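Local coordinates for SusD superfamily protein (Bacteroides vulgatus, PDB 3MYV) that probably binds polysaccharide at the bacterial outer membrane, at residues Gly245-Phe250 / Arg333-Tyr338; Gly345-Gly350 / Tyr378-Val383. All coordinates share one frame; numbering follows the deposited sequence.

Interaction 1: residues Gly245-Phe250 / Arg333-Tyr338; sequences GSESFF and RLSEVY
Arg-333, the last residue of strand 329-333, sits across from Ser-248 as an antiparallel non-hydrogen-bonded pair. With CG set between the backbone N and the carbonyl carbon (chi1 70°) and the chain extended from there to NE, its NH1 comes to 3.0 Å from Glu-247 OE1 in a salt bridge. Carboxylate and guanidinium planes lie 27° apart. NE and NH2 turn to Glu-394 and Glu-390. Leu-334 follows at the strand-to-helix junction; its N donates to Glu-247 O over 2.7 Å, while CD1 lies 3.7 Å from CZ of the Phe-249 ring. Ser-335 OG lies 2.6 Å from Glu-247 OE1 and donates to it from the syn side, and the Ser-335 amide donates to the same oxygen from above the carboxylate plane. Further on, Val-337 CG2 meets the edge of the Phe-249 ring, 3.6 Å from CE2, where Ala-194 of helix 189-202 adjoins both side chains. Glu-247 OE1 accepts three bonds, and OE2 is held by Arg-366 and the amide of Tyr-229. A buried carboxylate gripped in this way, beside two arginines and a helix's first turn, is probably stabilised as the anion, and its bonds join the type I turn 245-248 to the strand-to-helix junction.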
loop_
_atom_site.group_PDB
_atom_site.type_symbol
_atom_site.label_atom_id
_atom_site.label_comp_id
_atom_site.label_asym_id
_atom_site.label_seq_id
_atom_site.Cartn_x
_atom_site.Cartn_y
_atom_site.Cartn_z
ATOM N N GLY A 245 14.005 6.299 -7.324
ATOM C CA GLY A 245 14.677 5.459 -8.297
ATOM C C GLY A 245 13.812 5.074 -9.491
ATOM O O GLY A 245 12.612 5.377 -9.547
ATOM N N SER A 246 14.420 4.371 -10.444
ATOM C CA SER A 246 13.758 4.060 -11.717
ATOM C C SER A 246 12.496 3.212 -11.623
ATOM O O SER A 246 11.724 3.176 -12.591
ATOM C CB SER A 246 14.733 3.379 -12.701
ATOM O OG SER A 246 15.114 2.075 -12.269
ATOM N N GLU A 247 12.274 2.508 -10.515
ATOM C CA GLU A 247 11.020 1.743 -10.371
ATOM C C GLU A 247 9.887 2.586 -9.755
ATOM O O GLU A 247 8.702 2.228 -9.850
ATOM C CB GLU A 247 11.216 0.514 -9.504
ATOM C CG GLU A 247 12.022 -0.594 -10.151
ATOM C CD GLU A 247 11.802 -1.943 -9.516
ATOM O OE1 GLU A 247 10.738 -2.170 -8.913
ATOM O OE2 GLU A 247 12.702 -2.780 -9.657
ATOM N N SER A 248 10.250 3.685 -9.109
ATOM C CA SER A 248 9.322 4.392 -8.250
ATOM C C SER A 248 8.391 5.303 -9.042
ATOM O O SER A 248 8.837 6.325 -9.590
ATOM C CB SER A 248 10.088 5.234 -7.229
ATOM O OG SER A 248 9.171 5.898 -6.370
ATOM N N PHE A 249 7.111 4.947 -9.078
ATOM C CA PHE A 249 6.079 5.834 -9.649
ATOM C C PHE A 249 5.665 6.882 -8.592
ATOM O O PHE A 249 5.445 8.076 -8.896
ATOM C CB PHE A 249 4.798 5.091 -10.048
ATOM C CG PHE A 249 4.977 3.967 -11.035
ATOM C CD1 PHE A 249 5.430 4.217 -12.322
ATOM C CD2 PHE A 249 4.634 2.647 -10.688
ATOM C CE1 PHE A 249 5.582 3.180 -13.255
ATOM C CE2 PHE A 249 4.756 1.607 -11.628
ATOM C CZ PHE A 249 5.245 1.875 -12.905
ATOM N N PHE A 250 5.521 6.412 -7.356
ATOM C CA PHE A 250 5.079 7.260 -6.250
ATOM C C PHE A 250 5.762 6.817 -4.979
ATOM O O PHE A 250 5.610 5.656 -4.574
ATOM C CB PHE A 250 3.546 7.149 -6.097
ATOM C CG PHE A 250 2.971 7.939 -4.940
ATOM C CD1 PHE A 250 3.517 9.173 -4.548
ATOM C CD2 PHE A 250 1.886 7.457 -4.257
ATOM C CE1 PHE A 250 2.985 9.882 -3.480
ATOM C CE2 PHE A 250 1.342 8.168 -3.189
ATOM C CZ PHE A 250 1.923 9.377 -2.800
ATOM N N ARG A 333 5.503 1.100 -7.154
ATOM C CA ARG A 333 6.700 0.879 -7.957
ATOM C C ARG A 333 6.505 -0.181 -9.021
ATOM O O ARG A 333 5.581 -1.008 -8.965
ATOM C CB ARG A 333 7.924 0.569 -7.093
ATOM C CG ARG A 333 7.926 -0.786 -6.384
ATOM C CD ARG A 333 9.218 -0.955 -5.602
ATOM N NE ARG A 333 9.190 -2.185 -4.787
ATOM C CZ ARG A 333 9.889 -3.282 -5.054
ATOM N NH1 ARG A 333 10.670 -3.353 -6.134
ATOM N NH2 ARG A 333 9.806 -4.330 -4.243
ATOM N N LEU A 334 7.380 -0.137 -10.010
ATOM C CA LEU A 334 7.277 -1.004 -11.205
ATOM C C LEU A 334 7.184 -2.518 -10.937
ATOM O O LEU A 334 6.427 -3.198 -11.591
ATOM C CB LEU A 334 8.438 -0.685 -12.174
ATOM C CG LEU A 334 8.430 -1.317 -13.575
ATOM C CD1 LEU A 334 7.112 -0.998 -14.328
ATOM C CD2 LEU A 334 9.659 -0.883 -14.408
ATOM N N SER A 335 7.979 -3.061 -10.019
ATOM C CA SER A 335 7.910 -4.499 -9.721
ATOM C C SER A 335 6.485 -4.951 -9.365
ATOM O O SER A 335 6.058 -6.031 -9.761
ATOM C CB SER A 335 8.889 -4.888 -8.615
ATOM O OG SER A 335 10.260 -4.739 -9.003
ATOM N N GLU A 336 5.726 -4.127 -8.644
ATOM C CA GLU A 336 4.338 -4.509 -8.347
ATOM C C GLU A 336 3.534 -4.751 -9.615
ATOM O O GLU A 336 2.750 -5.702 -9.671
ATOM C CB GLU A 336 3.609 -3.479 -7.479
ATOM C CG GLU A 336 2.230 -3.962 -7.050
ATOM C CD GLU A 336 1.334 -2.884 -6.424
ATOM O OE1 GLU A 336 1.846 -1.796 -6.122
ATOM O OE2 GLU A 336 0.138 -3.173 -6.202
ATOM N N VAL A 337 3.711 -3.894 -10.611
ATOM C CA VAL A 337 2.959 -3.996 -11.849
ATOM C C VAL A 337 3.262 -5.322 -12.569
ATOM O O VAL A 337 2.349 -5.989 -13.075
ATOM C CB VAL A 337 3.215 -2.803 -12.771
ATOM C CG1 VAL A 337 2.376 -2.939 -14.063
ATOM C CG2 VAL A 337 2.919 -1.478 -12.057
ATOM N N TYR A 338 4.528 -5.711 -12.587
ATOM C CA TYR A 338 4.916 -7.026 -13.107
ATOM C C TYR A 338 4.161 -8.138 -12.364
ATOM O O TYR A 338 3.624 -9.056 -12.979
ATOM C CB TYR A 338 6.431 -7.233 -13.002
ATOM C CG TYR A 338 7.235 -6.592 -14.129
ATOM C CD1 TYR A 338 7.447 -5.211 -14.186
ATOM C CD2 TYR A 338 7.806 -7.369 -15.126
ATOM C CE1 TYR A 338 8.200 -4.635 -15.224
ATOM C CE2 TYR A 338 8.540 -6.805 -16.167
ATOM C CZ TYR A 338 8.728 -5.444 -16.214
ATOM O OH TYR A 338 9.471 -4.885 -17.230
#

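Interaction 2: residues Gly345-Gly350 / Tyr378-Val383; sequences GCKLGG and YTLDRV. With EDO (1,2-ethanediol), chain K; EDO (1,2-ethanediol), chain G.
Cys-346 O accepts a 2.7 Å hydrogen bond from O2 of one 1,2-ethanediol, and Tyr-378 O accepts one of equal length from O2 of a second. Both molecules probably come from the crystallisation liquor; C1 of the first also lies 3.7 Å from Tyr-378 CD2. Between the two segments the contact centres on Cys-346, whose side chain lies over one face of the Tyr-378 ring. With SG anti to the backbone N (chi1 -173°), the sulfur stands above the middle of the ring, 7° off its normal, in a sulfur-aromatic contact. CB makes a CH-pi contact with the same face and comes to 3.6 Å from Tyr-378 CZ. On its side away from the ring, SG lies against the backbone leading into helix 380-391, 3.5 Å from Leu-380 N. The phenol oxygen passes close to the helix backbone and is hydrogen-bonded to Ala-342 O, while Ala-353, Leu-357 and Leu-360 of helix 350-367 pack on the tyrosine. The contact therefore joins the C-terminal end of helix 334-348 to the N terminus of helix 380-391, within the helical part of the SusD fold. Thr-379 is the N-cap of the latter, its OG1 accepting from Arg-382 N at 3.1 Å. Alongside, the extended Lys-347 crosses Leu-380, CE lying 4.0 Å from CD1, and carries its ammonium group on to Glu-343 and Asn-404. Deeper in, Val-383 CG2 lies 4.5 Å from Cys-346 CB.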
loop_
_atom_site.group_PDB
_atom_site.type_symbol
_atom_site.label_atom_id
_atom_site.label_comp_id
_atom_site.label_asym_id
_atom_site.label_seq_id
_atom_site.Cartn_x
_atom_site.Cartn_y
_atom_site.Cartn_z
ATOM N N GLY A 345 -2.761 -12.699 -15.082
ATOM C CA GLY A 345 -2.494 -13.658 -16.180
ATOM C C GLY A 345 -2.712 -15.103 -15.736
ATOM O O GLY A 345 -3.322 -15.902 -16.430
ATOM N N CYS A 346 -2.216 -15.419 -14.545
ATOM C CA CYS A 346 -2.402 -16.732 -13.988
ATOM C C CYS A 346 -3.902 -17.023 -13.819
ATOM O O CYS A 346 -4.377 -18.075 -14.215
ATOM C CB CYS A 346 -1.654 -16.818 -12.669
ATOM S SG CYS A 346 -1.653 -18.461 -11.970
ATOM N N LYS A 347 -4.662 -16.060 -13.293
ATOM C CA LYS A 347 -6.099 -16.245 -13.125
ATOM C C LYS A 347 -6.870 -16.340 -14.431
ATOM O O LYS A 347 -7.898 -16.996 -14.495
ATOM C CB LYS A 347 -6.682 -15.146 -12.248
ATOM C CG LYS A 347 -6.187 -15.215 -10.808
ATOM C CD LYS A 347 -6.647 -14.011 -9.978
ATOM C CE LYS A 347 -6.490 -14.226 -8.487
ATOM N NZ LYS A 347 -6.582 -12.936 -7.709
ATOM N N LEU A 348 -6.388 -15.668 -15.468
ATOM C CA LEU A 348 -7.055 -15.685 -16.774
ATOM C C LEU A 348 -6.799 -16.925 -17.634
ATOM O O LEU A 348 -7.642 -17.302 -18.442
ATOM C CB LEU A 348 -6.659 -14.435 -17.573
ATOM C CG LEU A 348 -7.267 -13.127 -17.076
ATOM C CD1 LEU A 348 -6.473 -11.936 -17.608
ATOM C CD2 LEU A 348 -8.744 -13.051 -17.480
ATOM N N GLY A 349 -5.632 -17.542 -17.506
ATOM C CA GLY A 349 -5.211 -18.566 -18.456
ATOM C C GLY A 349 -4.948 -18.053 -19.858
ATOM O O GLY A 349 -4.857 -16.837 -20.091
ATOM N N GLY A 350 -4.811 -18.985 -20.804
ATOM C CA GLY A 350 -4.588 -18.619 -22.196
ATOM C C GLY A 350 -3.352 -17.779 -22.441
ATOM O O GLY A 350 -2.329 -17.932 -21.760
ATOM N N TYR A 378 3.382 -22.588 -12.610
ATOM C CA TYR A 378 2.766 -21.247 -12.631
ATOM C C TYR A 378 1.366 -21.298 -12.028
ATOM O O TYR A 378 0.364 -21.399 -12.746
ATOM C CB TYR A 378 2.698 -20.711 -14.065
ATOM C CG TYR A 378 2.174 -19.302 -14.268
ATOM C CD1 TYR A 378 2.478 -18.258 -13.384
ATOM C CD2 TYR A 378 1.447 -18.986 -15.404
ATOM C CE1 TYR A 378 2.035 -16.944 -13.633
ATOM C CE2 TYR A 378 0.994 -17.686 -15.650
ATOM C CZ TYR A 378 1.307 -16.666 -14.761
ATOM O OH TYR A 378 0.854 -15.387 -15.004
ATOM N N THR A 379 1.336 -21.235 -10.700
ATOM C CA THR A 379 0.133 -21.288 -9.910
ATOM C C THR A 379 -0.047 -19.960 -9.169
ATOM O O THR A 379 0.901 -19.203 -8.990
ATOM C CB THR A 379 0.216 -22.414 -8.862
ATOM O OG1 THR A 379 1.207 -22.098 -7.865
ATOM C CG2 THR A 379 0.573 -23.754 -9.529
ATOM N N LEU A 380 -1.255 -19.703 -8.699
ATOM C CA LEU A 380 -1.505 -18.511 -7.888
ATOM C C LEU A 380 -0.584 -18.456 -6.648
ATOM O O LEU A 380 0.006 -17.418 -6.353
ATOM C CB LEU A 380 -2.957 -18.504 -7.451
ATOM C CG LEU A 380 -3.402 -17.333 -6.568
ATOM C CD1 LEU A 380 -3.111 -16.006 -7.238
ATOM C CD2 LEU A 380 -4.926 -17.489 -6.179
ATOM N N ASP A 381 -0.430 -19.581 -5.937
ATOM C CA ASP A 381 0.451 -19.611 -4.756
ATOM C C ASP A 381 1.885 -19.218 -5.110
ATOM O O ASP A 381 2.565 -18.546 -4.342
ATOM C CB ASP A 381 0.449 -20.987 -4.068
ATOM C CG ASP A 381 -0.804 -21.233 -3.235
ATOM O OD1 ASP A 381 -1.569 -20.296 -2.989
ATOM O OD2 ASP A 381 -1.048 -22.394 -2.856
ATOM N N ARG A 382 2.341 -19.627 -6.284
ATOM C CA ARG A 382 3.678 -19.295 -6.716
ATOM C C ARG A 382 3.825 -17.797 -6.945
ATOM O O ARG A 382 4.861 -17.218 -6.627
ATOM C CB ARG A 382 4.084 -20.076 -7.989
ATOM C CG ARG A 382 5.505 -19.803 -8.437
ATOM C CD ARG A 382 6.536 -20.231 -7.366
ATOM N NE ARG A 382 7.925 -19.907 -7.712
ATOM C CZ ARG A 382 8.528 -18.733 -7.537
ATOM N NH1 ARG A 382 7.880 -17.681 -7.043
ATOM N NH2 ARG A 382 9.810 -18.595 -7.884
ATOM N N VAL A 383 2.803 -17.168 -7.499
ATOM C CA VAL A 383 2.843 -15.716 -7.697
ATOM C C VAL A 383 2.751 -15.014 -6.333
ATOM O O VAL A 383 3.461 -14.052 -6.075
ATOM C CB VAL A 383 1.721 -15.215 -8.617
ATOM C CG1 VAL A 383 1.792 -13.686 -8.777
ATOM C CG2 VAL A 383 1.795 -15.928 -9.994
HETATM C C1 EDO K . -1.609 -21.022 -15.327
HETATM O O1 EDO K . -1.706 -21.587 -16.641
HETATM C C2 EDO K . -3.001 -20.849 -14.737
HETATM O O2 EDO K . -3.816 -20.197 -15.714
HETATM C C1 EDO G . -0.440 -25.078 -14.869
HETATM O O1 EDO G . 0.095 -23.866 -15.434
HETATM C C2 EDO G . -0.378 -24.966 -13.357
HETATM O O2 EDO G . -0.964 -23.722 -12.948
#

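Following the chain from the N terminus, past the helices up to 206-223, the turn and strand start at 245-250 come first among the contacting segments; then 82 residues, including strands 299-304 and 307-312, pass before interaction 1 closes that loop at the entry to helix 334-348. The same helix carries the chain to interaction 2, whose shorter loop of 27 residues, largely helix 350-367, closes at 378-383. The two contacts follow in series, neither nesting nor crossing, with centres 21 Å apart. Interaction 1 ties the two-stranded sheet to the beginning of helix 334-348, and interaction 2 ties the far end of that helix to helix 380-391, so both ends are fixed by different neighbours.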